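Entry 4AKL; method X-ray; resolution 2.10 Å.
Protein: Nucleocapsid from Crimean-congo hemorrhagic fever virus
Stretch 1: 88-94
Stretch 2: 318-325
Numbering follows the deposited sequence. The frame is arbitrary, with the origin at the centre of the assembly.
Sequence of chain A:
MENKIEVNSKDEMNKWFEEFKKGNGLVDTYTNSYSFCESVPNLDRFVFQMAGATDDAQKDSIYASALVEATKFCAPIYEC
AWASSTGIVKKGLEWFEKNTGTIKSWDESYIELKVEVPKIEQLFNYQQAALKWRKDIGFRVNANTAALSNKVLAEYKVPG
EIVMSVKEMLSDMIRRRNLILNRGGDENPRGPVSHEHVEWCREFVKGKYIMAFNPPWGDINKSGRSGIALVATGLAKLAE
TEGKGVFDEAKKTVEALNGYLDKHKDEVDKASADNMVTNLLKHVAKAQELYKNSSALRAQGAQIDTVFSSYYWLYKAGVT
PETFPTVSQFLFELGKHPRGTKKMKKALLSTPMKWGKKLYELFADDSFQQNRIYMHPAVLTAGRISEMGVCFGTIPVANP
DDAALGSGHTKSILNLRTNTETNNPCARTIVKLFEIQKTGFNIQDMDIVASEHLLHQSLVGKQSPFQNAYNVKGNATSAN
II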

# COMPACT_ATOMS: atom_id res chain seq x y z
N ILE A 88 3.88 -20.14 4.99
CA ILE A 88 3.95 -18.67 4.91
C ILE A 88 3.71 -18.01 6.31
O ILE A 88 4.39 -17.07 6.68
CB ILE A 88 2.99 -18.17 3.83
CG1 ILE A 88 3.47 -18.65 2.45
CG2 ILE A 88 2.82 -16.64 3.92
CD1 ILE A 88 4.78 -18.01 2.00
N VAL A 89 2.76 -18.52 7.07
CA VAL A 89 2.61 -18.07 8.49
C VAL A 89 3.93 -18.15 9.29
O VAL A 89 4.30 -17.16 9.98
CB VAL A 89 1.44 -18.80 9.19
CG1 VAL A 89 1.47 -18.62 10.75
CG2 VAL A 89 0.10 -18.28 8.63
N LYS A 90 4.65 -19.28 9.21
CA LYS A 90 5.92 -19.41 9.91
C LYS A 90 6.98 -18.45 9.37
O LYS A 90 7.61 -17.72 10.11
CB LYS A 90 6.49 -20.83 9.83
CG LYS A 90 5.98 -21.75 10.92
CD LYS A 90 6.60 -23.15 10.83
CE LYS A 90 5.90 -24.04 9.80
NZ LYS A 90 6.78 -25.24 9.42
N LYS A 91 7.19 -18.48 8.07
CA LYS A 91 8.21 -17.63 7.48
C LYS A 91 7.86 -16.18 7.65
O LYS A 91 8.72 -15.41 8.06
CB LYS A 91 8.42 -17.97 6.03
CG LYS A 91 9.12 -19.37 5.88
CD LYS A 91 9.64 -19.58 4.51
CE LYS A 91 8.55 -19.76 3.49
NZ LYS A 91 9.14 -20.39 2.20
N GLY A 92 6.61 -15.83 7.38
CA GLY A 92 6.11 -14.44 7.50
C GLY A 92 6.22 -13.80 8.89
O GLY A 92 6.49 -12.61 9.01
N LEU A 93 6.02 -14.59 9.94
CA LEU A 93 6.21 -14.09 11.33
C LEU A 93 7.68 -14.10 11.69
O LEU A 93 8.22 -13.08 12.25
CB LEU A 93 5.43 -14.94 12.32
CG LEU A 93 3.93 -14.73 12.30
CD1 LEU A 93 3.28 -15.85 13.07
CD2 LEU A 93 3.49 -13.29 12.83
N GLU A 94 8.36 -15.20 11.38
CA GLU A 94 9.81 -15.28 11.71
C GLU A 94 10.59 -14.13 11.05
O GLU A 94 11.52 -13.60 11.64
CB GLU A 94 10.39 -16.65 11.35
CG GLU A 94 11.89 -16.96 11.80
CD GLU A 94 12.19 -16.84 13.35
OE1 GLU A 94 11.28 -16.64 14.20
OE2 GLU A 94 13.39 -16.93 13.70
N GLY A 318 1.97 -10.45 19.00
CA GLY A 318 2.53 -11.65 19.63
C GLY A 318 1.87 -12.91 19.15
O GLY A 318 1.83 -13.88 19.90
N VAL A 319 1.37 -12.92 17.91
CA VAL A 319 0.73 -14.11 17.35
C VAL A 319 1.80 -15.16 16.94
O VAL A 319 2.84 -14.81 16.44
CB VAL A 319 -0.17 -13.76 16.17
CG1 VAL A 319 -0.74 -15.01 15.56
CG2 VAL A 319 -1.29 -12.77 16.63
N THR A 320 1.52 -16.43 17.17
CA THR A 320 2.49 -17.49 16.83
C THR A 320 1.85 -18.37 15.79
O THR A 320 0.63 -18.28 15.55
CB THR A 320 2.86 -18.32 18.05
OG1 THR A 320 1.79 -19.22 18.38
CG2 THR A 320 3.22 -17.42 19.26
N PRO A 321 2.65 -19.23 15.15
CA PRO A 321 2.04 -20.21 14.26
C PRO A 321 0.97 -21.02 14.98
O PRO A 321 -0.04 -21.38 14.37
CB PRO A 321 3.23 -21.07 13.85
CG PRO A 321 4.38 -20.09 13.86
CD PRO A 321 4.12 -19.22 15.02
N GLU A 322 1.17 -21.27 16.28
CA GLU A 322 0.21 -22.10 17.02
C GLU A 322 -1.09 -21.36 17.40
O GLU A 322 -2.12 -21.97 17.43
CB GLU A 322 0.87 -22.78 18.24
CG GLU A 322 1.90 -23.88 17.84
CD GLU A 322 3.20 -23.29 17.24
OE1 GLU A 322 3.62 -22.15 17.65
OE2 GLU A 322 3.79 -23.93 16.35
N THR A 323 -1.04 -20.06 17.67
CA THR A 323 -2.27 -19.31 17.96
C THR A 323 -2.89 -18.67 16.73
O THR A 323 -4.03 -18.17 16.79
CB THR A 323 -2.01 -18.21 18.99
OG1 THR A 323 -0.96 -17.36 18.53
CG2 THR A 323 -1.58 -18.83 20.33
N PHE A 324 -2.18 -18.71 15.59
CA PHE A 324 -2.71 -18.07 14.35
C PHE A 324 -4.09 -18.53 13.95
O PHE A 324 -4.90 -17.70 13.55
CB PHE A 324 -1.74 -18.28 13.16
CG PHE A 324 -2.32 -17.85 11.86
CD1 PHE A 324 -2.29 -16.52 11.48
CD2 PHE A 324 -2.92 -18.77 11.02
CE1 PHE A 324 -2.85 -16.12 10.27
CE2 PHE A 324 -3.47 -18.36 9.81
CZ PHE A 324 -3.42 -17.07 9.45
N PRO A 325 -4.40 -19.85 14.07
CA PRO A 325 -5.73 -20.27 13.64
C PRO A 325 -6.92 -19.59 14.36
O PRO A 325 -8.01 -19.47 13.78
CB PRO A 325 -5.72 -21.78 13.93
CG PRO A 325 -4.26 -22.14 13.94
CD PRO A 325 -3.63 -20.98 14.60

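The most distinctive feature of this contact is a methyl group set almost squarely over an aromatic ring: CG2 of Val89 lies 3.7 Å from the centroid of the Phe324 ring and only 8° off the ring normal. This is a CH-pi interaction over the face, in which the weakly polarised C-H bonds of the methyl meet the electron-rich surface of the ring. The nearest ring atom, Phe324 CE2, is 3.8 Å from Val89 CG2, scarcely farther than the centroid, as expected for a methyl near the ring axis. Both residues are buried, and both direct their CA-to-CB bonds toward the opposing stretch, so the valine (chi1 t) and the phenylalanine (chi1 t, chi2 82°) meet through their side chains.

Val89 CG1 lies 3.9 Å from Pro321 CA and 4.3 Å from Pro321 CB, and also 4.0 Å from Phe324 CG, so this one methyl touches both residues. Pro321 is the point at which the backbones come nearest, its CA lying 5.9 Å from the CA of Lys90. Its ring also packs against the aliphatic part of that lysine, with Lys90 CG 3.7 Å from Pro321 CG. The end of the lysine side chain leads away from the second stretch, so the contact uses the methylene portion while the charged amine stays clear of it.

One helical turn beyond Val89, Leu93 continues the apolar surface. Val89 and Leu93 are four residues apart, joined by the backbone hydrogen bond from Leu93 N to Val89 O (3.1 Å), and this spacing brings both side chains to the same side of the helix. Leu93, with chi1 m and chi2 t, places CD1 4.0 Å from Pro321 CD, 4.0 Å from Thr320 C and 3.6 Å from Val319 O. Its methyl therefore packs against backbone as much as against side chain, and Pro321 receives contacts from Val89, Lys90 and Leu93 alike.

No hydrogen bond crosses between the stretches, which together bury 275 Å²; the association rests on apolar packing and the CH-pi contact. The hydroxyls of Thr320 and Thr323 bond within their own turn. Thr320 points its CA-to-CB bond away from the helix, and its OG1 accepts a hydrogen bond from Thr323 N (3.0 Å, 154°) and a weak one from Glu322 N (3.0 Å, 122°). In return, Thr320 N donates to Thr323 OG1 at 3.0 Å with a nearly linear angle of 172°. This reciprocal pairing of side chain and backbone spans the proline that packs on the helix. A weak backbone bond from Phe324 N to Thr320 O (2.8 Å) closes the same segment and links the residue bearing the aromatic ring to the start of the turn.

Two residues of the first stretch that lie between the contacting positions, Lys91 and Gly92, make no contact with the second stretch, in keeping with a helix that presents one side to its partner.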